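Local coordinates for D-isomer specific 2-hydroxyacid dehydrogenase family protein (Desulfovibrio vulgaris, PDB 5TX7) that probably catalyses NAD-dependent oxidation or reduction of a D-2-hydroxyacid or its 2-oxoacid, at residues 46-52 with 67-73; 227-233 with 254-260. All coordinates share one frame; numbering follows the deposited sequence.

Contact 1: residues 46-52 with 67-73; sequences AHVVLTN and LRFVSVL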
# COMPACT_ATOMS: atom_id res chain seq x y z
N ALA A 46 34.58 26.89 0.40
CA ALA A 46 33.95 25.91 1.28
C ALA A 46 34.95 24.88 1.81
O ALA A 46 35.69 24.29 1.04
CB ALA A 46 32.83 25.20 0.54
N HIS A 47 34.93 24.66 3.13
CA HIS A 47 35.66 23.57 3.77
C HIS A 47 34.98 22.23 3.45
O HIS A 47 35.66 21.21 3.25
CB HIS A 47 35.64 23.70 5.29
CG HIS A 47 36.37 24.88 5.84
ND1 HIS A 47 36.01 26.20 5.60
CD2 HIS A 47 37.40 24.93 6.72
CE1 HIS A 47 36.82 27.00 6.27
NE2 HIS A 47 37.67 26.26 6.97
N VAL A 48 33.64 22.24 3.47
CA VAL A 48 32.81 21.05 3.30
C VAL A 48 31.78 21.28 2.19
O VAL A 48 31.04 22.28 2.23
CB VAL A 48 32.00 20.71 4.58
CG1 VAL A 48 31.20 19.43 4.40
CG2 VAL A 48 32.93 20.56 5.77
N VAL A 49 31.71 20.35 1.24
CA VAL A 49 30.71 20.39 0.19
C VAL A 49 29.75 19.20 0.37
O VAL A 49 30.17 18.05 0.59
CB VAL A 49 31.38 20.35 -1.21
CG1 VAL A 49 30.38 19.97 -2.31
CG2 VAL A 49 32.01 21.69 -1.51
N LEU A 50 28.45 19.48 0.28
CA LEU A 50 27.40 18.45 0.28
C LEU A 50 26.81 18.35 -1.13
O LEU A 50 26.43 19.38 -1.71
CB LEU A 50 26.31 18.78 1.27
CG LEU A 50 26.78 19.13 2.69
CD1 LEU A 50 25.59 19.59 3.53
CD2 LEU A 50 27.51 17.93 3.33
N THR A 51 26.79 17.14 -1.68
CA THR A 51 26.23 16.89 -2.99
C THR A 51 25.35 15.64 -2.93
O THR A 51 25.70 14.67 -2.27
CB THR A 51 27.32 16.71 -4.07
OG1 THR A 51 26.72 16.40 -5.33
CG2 THR A 51 28.33 15.58 -3.72
N ASN A 52 24.20 15.70 -3.58
CA ASN A 52 23.39 14.52 -3.81
C ASN A 52 23.77 13.98 -5.19
O ASN A 52 24.38 12.93 -5.30
CB ASN A 52 21.89 14.87 -3.70
CG ASN A 52 21.01 13.64 -3.59
OD1 ASN A 52 21.36 12.56 -4.05
ND2 ASN A 52 19.84 13.82 -2.97
N LEU A 67 38.82 22.96 -0.28
CA LEU A 67 37.91 21.87 0.01
C LEU A 67 38.59 20.79 0.83
O LEU A 67 39.59 20.22 0.40
CB LEU A 67 37.35 21.27 -1.29
CG LEU A 67 36.32 20.14 -1.19
CD1 LEU A 67 35.15 20.56 -0.31
CD2 LEU A 67 35.84 19.75 -2.57
N ARG A 68 38.07 20.52 2.02
CA ARG A 68 38.63 19.53 2.93
C ARG A 68 37.78 18.28 3.12
O ARG A 68 38.33 17.25 3.51
CB ARG A 68 38.95 20.16 4.28
CG ARG A 68 39.84 21.41 4.21
CD ARG A 68 41.03 21.30 3.25
NE ARG A 68 41.89 22.49 3.31
CZ ARG A 68 43.06 22.64 2.69
NH1 ARG A 68 43.56 21.66 1.93
NH2 ARG A 68 43.75 23.78 2.85
N PHE A 69 36.48 18.32 2.81
CA PHE A 69 35.59 17.17 3.05
C PHE A 69 34.34 17.19 2.19
O PHE A 69 33.66 18.22 2.09
CB PHE A 69 35.20 17.12 4.53
CG PHE A 69 34.32 15.95 4.89
CD1 PHE A 69 34.73 14.64 4.64
CD2 PHE A 69 33.08 16.15 5.51
CE1 PHE A 69 33.93 13.57 4.99
CE2 PHE A 69 32.29 15.06 5.85
CZ PHE A 69 32.71 13.78 5.59
N VAL A 70 34.03 16.05 1.58
CA VAL A 70 32.78 15.90 0.82
C VAL A 70 31.88 14.87 1.48
O VAL A 70 32.31 13.75 1.77
CB VAL A 70 33.06 15.51 -0.63
CG1 VAL A 70 31.74 15.32 -1.39
CG2 VAL A 70 33.93 16.58 -1.29
N SER A 71 30.63 15.25 1.75
CA SER A 71 29.64 14.27 2.18
C SER A 71 28.55 14.16 1.11
O SER A 71 28.01 15.17 0.66
CB SER A 71 29.05 14.62 3.54
OG SER A 71 28.48 13.45 4.14
N VAL A 72 28.27 12.93 0.70
CA VAL A 72 27.29 12.66 -0.33
C VAL A 72 25.95 12.31 0.31
O VAL A 72 25.89 11.43 1.18
CB VAL A 72 27.74 11.51 -1.24
CG1 VAL A 72 26.71 11.23 -2.33
CG2 VAL A 72 29.09 11.84 -1.85
N LEU A 73 24.90 12.98 -0.17
CA LEU A 73 23.55 12.90 0.41
C LEU A 73 22.78 11.76 -0.24
O LEU A 73 21.70 11.95 -0.81
CB LEU A 73 22.82 14.24 0.21
CG LEU A 73 23.51 15.51 0.73
CD1 LEU A 73 22.80 16.75 0.20
CD2 LEU A 73 23.55 15.51 2.24
O HOH W 1 19.28 10.84 -1.71

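Contact 2: residues 227-233 with 254-260; sequences MRPGSYL and GRLAGAG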
# COMPACT_ATOMS: atom_id res chain seq x y z
N MET A 227 8.51 -17.12 -16.33
CA MET A 227 7.57 -16.74 -15.26
C MET A 227 6.17 -17.23 -15.58
O MET A 227 5.83 -17.42 -16.75
CB MET A 227 7.53 -15.23 -15.06
CG MET A 227 8.83 -14.64 -14.53
SD MET A 227 8.70 -12.88 -14.19
CE MET A 227 7.98 -13.03 -12.55
N ARG A 228 5.39 -17.45 -14.54
CA ARG A 228 3.99 -17.78 -14.69
C ARG A 228 3.23 -16.57 -15.25
O ARG A 228 3.50 -15.43 -14.86
CB ARG A 228 3.38 -18.17 -13.36
CG ARG A 228 3.88 -19.49 -12.86
CD ARG A 228 2.90 -20.03 -11.82
NE ARG A 228 3.24 -19.58 -10.48
CZ ARG A 228 4.21 -20.09 -9.72
NH1 ARG A 228 4.98 -21.10 -10.15
NH2 ARG A 228 4.42 -19.59 -8.51
N PRO A 229 2.27 -16.82 -16.16
CA PRO A 229 1.47 -15.71 -16.65
C PRO A 229 0.64 -15.10 -15.54
O PRO A 229 0.18 -15.82 -14.65
CB PRO A 229 0.60 -16.34 -17.72
CG PRO A 229 0.48 -17.74 -17.31
CD PRO A 229 1.78 -18.10 -16.69
N GLY A 230 0.50 -13.78 -15.57
CA GLY A 230 -0.15 -13.06 -14.48
C GLY A 230 0.77 -12.58 -13.37
O GLY A 230 0.28 -12.12 -12.32
N SER A 231 2.08 -12.64 -13.58
CA SER A 231 3.04 -12.24 -12.53
C SER A 231 3.33 -10.74 -12.53
O SER A 231 2.95 -10.00 -13.46
CB SER A 231 4.35 -13.02 -12.68
OG SER A 231 4.11 -14.42 -12.44
N TYR A 232 3.95 -10.29 -11.44
CA TYR A 232 4.25 -8.87 -11.23
C TYR A 232 5.75 -8.65 -11.09
O TYR A 232 6.43 -9.46 -10.45
CB TYR A 232 3.53 -8.33 -10.00
CG TYR A 232 2.03 -8.30 -10.12
CD1 TYR A 232 1.38 -7.23 -10.75
CD2 TYR A 232 1.24 -9.35 -9.65
CE1 TYR A 232 -0.01 -7.19 -10.86
CE2 TYR A 232 -0.14 -9.33 -9.77
CZ TYR A 232 -0.77 -8.26 -10.39
OH TYR A 232 -2.16 -8.24 -10.50
N LEU A 233 6.26 -7.55 -11.67
CA LEU A 233 7.66 -7.11 -11.51
C LEU A 233 7.74 -5.73 -10.85
O LEU A 233 7.01 -4.82 -11.23
CB LEU A 233 8.34 -7.04 -12.88
CG LEU A 233 9.80 -6.58 -12.90
CD1 LEU A 233 10.70 -7.54 -12.14
CD2 LEU A 233 10.26 -6.39 -14.32
N GLY A 254 0.65 -10.18 -21.69
CA GLY A 254 -0.06 -10.69 -20.52
C GLY A 254 0.78 -11.59 -19.62
O GLY A 254 0.28 -12.10 -18.60
N ARG A 255 2.06 -11.78 -19.98
CA ARG A 255 3.00 -12.52 -19.15
C ARG A 255 3.09 -11.85 -17.80
O ARG A 255 2.97 -12.51 -16.76
CB ARG A 255 4.39 -12.55 -19.80
CG ARG A 255 5.52 -13.14 -18.95
CD ARG A 255 5.35 -14.64 -18.83
NE ARG A 255 5.66 -15.36 -20.07
CZ ARG A 255 5.30 -16.61 -20.33
NH1 ARG A 255 4.61 -17.32 -19.45
NH2 ARG A 255 5.64 -17.16 -21.50
N LEU A 256 3.35 -10.54 -17.84
CA LEU A 256 3.31 -9.72 -16.66
C LEU A 256 1.94 -9.08 -16.61
O LEU A 256 1.53 -8.40 -17.58
CB LEU A 256 4.37 -8.64 -16.68
CG LEU A 256 5.82 -9.09 -16.51
CD1 LEU A 256 6.76 -7.90 -16.66
CD2 LEU A 256 6.04 -9.77 -15.17
N ALA A 257 1.24 -9.31 -15.49
CA ALA A 257 0.00 -8.63 -15.20
C ALA A 257 0.24 -7.17 -14.85
O ALA A 257 -0.69 -6.36 -14.87
CB ALA A 257 -0.73 -9.33 -14.06
N GLY A 258 1.47 -6.84 -14.48
CA GLY A 258 1.80 -5.48 -14.08
C GLY A 258 3.27 -5.30 -13.76
O GLY A 258 4.00 -6.24 -13.40
N ALA A 259 3.71 -4.06 -13.86
CA ALA A 259 5.05 -3.68 -13.50
C ALA A 259 5.01 -2.35 -12.78
O ALA A 259 4.27 -1.46 -13.18
CB ALA A 259 5.93 -3.61 -14.73
N GLY A 260 5.82 -2.23 -11.71
CA GLY A 260 5.93 -1.04 -10.89
C GLY A 260 7.38 -0.60 -10.89
O GLY A 260 8.24 -1.30 -10.38

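Contact 1: residues 46-52 with 67-73
Leu-67 extends its side chain across to Val-49 where strands 48-51 and 69-72 begin to pair. Its CB lies 4.2 Å from Ala-46 O. CG stands anti to the backbone N (chi1 -177°), which brings the end of the side chain nearer to the first strand. CD1 then meets Val-49 CG2 at 3.5 Å and lies 3.7 Å from His-47 O. The two side chains cross at about a right angle.

The strands run parallel and in register. His-47 O takes Arg-68 N at 2.8 Å and Phe-69 N in a weak bond. Val-49 N then gives to Phe-69 O, Ser-71 N to Val-49 O, and Thr-51 N to Ser-71 O. Leu-73 N closes the series on Thr-51 O. Beyond it, a water links Asn-52 ND2 to Leu-73 O.

On one face, Val-48 CG1 lies alongside Phe-69 CD2 at 3.9 Å, and Leu-50 CD2 touches Ser-71 CB at 3.7 Å. On the other, Thr-51 CG2 approaches Val-70 CG1.

Helix 58-62 connects the strands, making a beta-alpha-beta unit. They are inner strands of a five-stranded parallel sheet, between 3-6 and 92-93. Helix 292-310 lies against the Leu-50 and Phe-69 face, where Phe-309 stacks on Phe-69 and Asn-305 ND2 bonds to Ser-71 OG.

Contact 2: residues 227-233 with 254-260
Strands 231-235 and 256-261 are joined by regular parallel backbone bonds at one end, from Leu-233 N to Gly-258 O (3.1 Å) and from Gly-260 N to Leu-233 O (2.9 Å). At the other end a beta bulge interrupts the pairing. Ser-231 pairs with Leu-256, but Tyr-232 already pairs with Gly-258. Ala-257 is the extra residue, and its N bonds to Ser-231 O in the carbonyl plane. Arg-255 O accepts weak bonds from both Gly-230 N and Ser-231 N.

A turn leads into the first strand, and a helix end into the second. Arg-228 to Ser-231 form a type II beta turn, with Gly-230 at its third position. Ser-231 OG ties the turn together through a bond to Arg-228 O at 2.7 Å. Gly-254 is the first residue beyond helix 244-253, in a Schellman motif.

There is one CH-pi contact: Ala-257 CB sits over a face of the Tyr-232 ring, 4.2 Å from its centroid and 26° off the normal. Next to it, Tyr-232 CD1 is 3.8 Å from Gly-258 CA.

The apolar contacts on the other face centre on Leu-256. Its CD2 meets Met-227 SD at 4.2 Å, while its CD1 reaches Leu-233 CB.

Arg-255 brings a charged side chain to the turn. It starts away from the first segment, then bends at chi2 (72°) and chi3 (73°). This carries CD to 3.5 Å from Met-227 O and sets the edge of the guanidinium beside Pro-229 CD.

The pair belongs to the seven-stranded parallel sheet of the NAD-binding domain, between strands 204-207 and 281-283. Helix 244-253 makes the crossover and packs on Leu-256 and Ala-259. Helix 100-116 lies against Tyr-232, whose OH bonds to Glu-144.

How the contacts relate
Contacts 1 and 2 each pair neighbouring strands of a beta-alpha-beta unit, but in two different parallel sheets. Contact 1 is in the five-stranded sheet and contact 2 in the seven-stranded Rossmann-type sheet. They lie on opposite sides of the chain's centre, with their centres 43 Å apart and their nearest atoms about 20 Å apart, so they do not touch. Contact 2 is in the NAD-binding domain and contact 1 in the other domain. In this family the active site lies in the cleft between two such domains. The side chain of Tyr-232 in contact 2 is about 14 Å from a bound PEG molecule.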